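N-acetyl-beta-D glucosaminidase (Rhizomucor miehei CAU432, PDB 4ZM6) probably removes terminal N-acetylglucosamine from its substrates as a family 3 glycosidase, and binds acetyl-CoA in a second, GCN5-related glucosamine N-acetyltransferase region. Local coordinates at residues D390-A396 / A445-G451. Numbering follows the deposited sequence.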
loop_
_atom_site.group_PDB
_atom_site.type_symbol
_atom_site.label_atom_id
_atom_site.label_comp_id
_atom_site.label_asym_id
_atom_site.label_seq_id
_atom_site.Cartn_x
_atom_site.Cartn_y
_atom_site.Cartn_z
ATOM N N ASP A 390 -14.903 36.488 39.597
ATOM C CA ASP A 390 -14.724 36.908 38.209
ATOM C C ASP A 390 -16.026 36.751 37.430
ATOM O O ASP A 390 -16.807 35.835 37.679
ATOM C CB ASP A 390 -13.632 36.090 37.510
ATOM C CG ASP A 390 -12.232 36.571 37.831
ATOM O OD1 ASP A 390 -11.991 37.795 37.782
ATOM O OD2 ASP A 390 -11.360 35.716 38.097
ATOM N N LYS A 391 -16.245 37.651 36.480
ATOM C CA LYS A 391 -17.424 37.608 35.629
ATOM C C LYS A 391 -17.050 36.924 34.315
ATOM O O LYS A 391 -16.147 37.382 33.608
ATOM C CB LYS A 391 -17.936 39.029 35.371
ATOM C CG LYS A 391 -19.293 39.114 34.679
ATOM C CD LYS A 391 -20.458 38.871 35.634
ATOM C CE LYS A 391 -21.669 39.736 35.283
ATOM N NZ LYS A 391 -21.515 41.158 35.726
ATOM N N ILE A 392 -17.734 35.822 34.007
ATOM C CA ILE A 392 -17.561 35.126 32.739
ATOM C C ILE A 392 -18.745 35.409 31.814
ATOM O O ILE A 392 -19.899 35.181 32.187
ATOM C CB ILE A 392 -17.437 33.596 32.935
ATOM C CG1 ILE A 392 -16.164 33.260 33.725
ATOM C CG2 ILE A 392 -17.430 32.879 31.581
ATOM C CD1 ILE A 392 -15.903 31.776 33.907
ATOM N N LEU A 393 -18.456 35.887 30.607
ATOM C CA LEU A 393 -19.494 36.098 29.591
ATOM C C LEU A 393 -19.470 34.972 28.561
ATOM O O LEU A 393 -18.497 34.820 27.824
ATOM C CB LEU A 393 -19.289 37.439 28.887
ATOM C CG LEU A 393 -20.334 37.809 27.834
ATOM C CD1 LEU A 393 -21.754 37.667 28.370
ATOM C CD2 LEU A 393 -20.090 39.223 27.339
ATOM N N PHE A 394 -20.541 34.185 28.516
ATOM C CA PHE A 394 -20.652 33.110 27.542
ATOM C C PHE A 394 -21.627 33.515 26.440
ATOM O O PHE A 394 -22.828 33.631 26.679
ATOM C CB PHE A 394 -21.099 31.806 28.218
ATOM C CG PHE A 394 -21.343 30.663 27.259
ATOM C CD1 PHE A 394 -20.430 30.364 26.256
ATOM C CD2 PHE A 394 -22.478 29.873 27.377
ATOM C CE1 PHE A 394 -20.649 29.311 25.384
ATOM C CE2 PHE A 394 -22.701 28.812 26.509
ATOM C CZ PHE A 394 -21.785 28.534 25.508
ATOM N N LEU A 395 -21.089 33.732 25.241
ATOM C CA LEU A 395 -21.882 34.083 24.066
ATOM C C LEU A 395 -21.974 32.871 23.152
ATOM O O LEU A 395 -20.949 32.345 22.726
ATOM C CB LEU A 395 -21.230 35.245 23.319
ATOM C CG LEU A 395 -20.955 36.500 24.150
ATOM C CD1 LEU A 395 -20.327 37.588 23.295
ATOM C CD2 LEU A 395 -22.235 37.003 24.802
ATOM N N ALA A 396 -23.198 32.428 22.864
ATOM C CA ALA A 396 -23.440 31.277 21.991
ATOM C C ALA A 396 -24.228 31.699 20.758
ATOM O O ALA A 396 -25.148 32.498 20.862
ATOM C CB ALA A 396 -24.202 30.206 22.746
ATOM N N ALA A 445 -16.388 42.110 31.246
ATOM C CA ALA A 445 -16.180 40.734 31.706
ATOM C C ALA A 445 -14.702 40.424 31.886
ATOM O O ALA A 445 -13.849 40.987 31.203
ATOM C CB ALA A 445 -16.800 39.746 30.732
ATOM N N ASP A 446 -14.407 39.523 32.813
ATOM C CA ASP A 446 -13.031 39.092 33.047
ATOM C C ASP A 446 -12.637 37.989 32.066
ATOM O O ASP A 446 -11.464 37.852 31.711
ATOM C CB ASP A 446 -12.862 38.615 34.494
ATOM C CG ASP A 446 -13.170 39.708 35.508
ATOM O OD1 ASP A 446 -12.484 40.756 35.492
ATOM O OD2 ASP A 446 -14.103 39.517 36.316
ATOM N N TRP A 447 -13.623 37.199 31.646
ATOM C CA TRP A 447 -13.417 36.147 30.657
ATOM C C TRP A 447 -14.616 36.094 29.713
ATOM O O TRP A 447 -15.767 36.100 30.159
ATOM C CB TRP A 447 -13.241 34.781 31.336
ATOM C CG TRP A 447 -12.211 34.739 32.447
ATOM C CD1 TRP A 447 -12.388 35.130 33.751
ATOM C CD2 TRP A 447 -10.863 34.264 32.353
ATOM N NE1 TRP A 447 -11.230 34.934 34.467
ATOM C CE2 TRP A 447 -10.279 34.401 33.636
ATOM C CE3 TRP A 447 -10.090 33.732 31.314
ATOM C CZ2 TRP A 447 -8.957 34.029 33.902
ATOM C CZ3 TRP A 447 -8.774 33.360 31.581
ATOM C CH2 TRP A 447 -8.223 33.513 32.864
ATOM N N VAL A 448 -14.338 36.046 28.412
ATOM C CA VAL A 448 -15.374 35.899 27.392
ATOM C C VAL A 448 -15.186 34.563 26.687
ATOM O O VAL A 448 -14.099 34.266 26.203
ATOM C CB VAL A 448 -15.301 37.030 26.350
ATOM C CG1 VAL A 448 -16.360 36.840 25.269
ATOM C CG2 VAL A 448 -15.449 38.384 27.030
ATOM N N ILE A 449 -16.241 33.758 26.645
ATOM C CA ILE A 449 -16.221 32.492 25.920
ATOM C C ILE A 449 -17.273 32.569 24.824
ATOM O O ILE A 449 -18.451 32.799 25.101
ATOM C CB ILE A 449 -16.521 31.285 26.835
ATOM C CG1 ILE A 449 -15.444 31.145 27.915
ATOM C CG2 ILE A 449 -16.586 30.002 26.018
ATOM C CD1 ILE A 449 -15.738 30.073 28.947
ATOM N N ILE A 450 -16.849 32.373 23.579
ATOM C CA ILE A 450 -17.771 32.435 22.454
ATOM C C ILE A 450 -17.951 31.052 21.846
ATOM O O ILE A 450 -16.982 30.323 21.636
ATOM C CB ILE A 450 -17.311 33.453 21.399
ATOM C CG1 ILE A 450 -17.195 34.831 22.055
ATOM C CG2 ILE A 450 -18.307 33.504 20.250
ATOM C CD1 ILE A 450 -16.787 35.946 21.121
ATOM N N GLY A 451 -19.208 30.697 21.596
ATOM C CA GLY A 451 -19.568 29.426 20.992
ATOM C C GLY A 451 -19.933 29.664 19.546
ATOM O O GLY A 451 -20.962 30.283 19.251
#
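D446 turns its carboxylate back along its own backbone N (chi1 -60°, CG anti to the carbonyl carbon), and this swing brings OD2 to the K391 amide. K391 N donates to D446 OD2 over 2.8 Å, nearly straight at 168°, and meets that oxygen on its anti lone pair, the side away from OD1. The K391 carbonyl answers with two bonds: D446 N reaches K391 O at 2.9 Å in the carbonyl plane, and W447 N reaches the same oxygen at 3.2 Å, tilted from that plane. Three bonds thus clamp K391 to D446 and W447 just where the two strands begin. Alongside, W447 turns its NE1 edge toward the D390 carboxylate, whose plane is steep to the ring, but NE1 stays 3.7 Å from D390 OD2, a contact and not a hydrogen bond; D390 OD2 itself is bonded to the A387 amide.

From there the strands run parallel in regular register. L393 N donates to W447 O at 2.7 Å, L393 O takes I449 N, L395 N gives to I449 O, and L395 O takes G451 N. With CG anti to the backbone N (chi1 176°), F394 lays CD1 3.9 Å from I449 CG2. On that same face I392 CG1 lies 4.1 Å from W447 CB. L393 and L395 look the other way with V448 and I450, and L393 CB meets A445 CB at 3.9 Å.

In the six-stranded mixed sheet, 392-397 lies between 426-431 and 447-452. Two successive beta-alpha-beta crossovers link them, with helices on opposite faces: 413-422, whose F415 stacks on F394, and 439-444, whose I442 packs against L393 and V448. The result is a three-layer alpha/beta sandwich, consistent with the second domain of family 3 glycosidases.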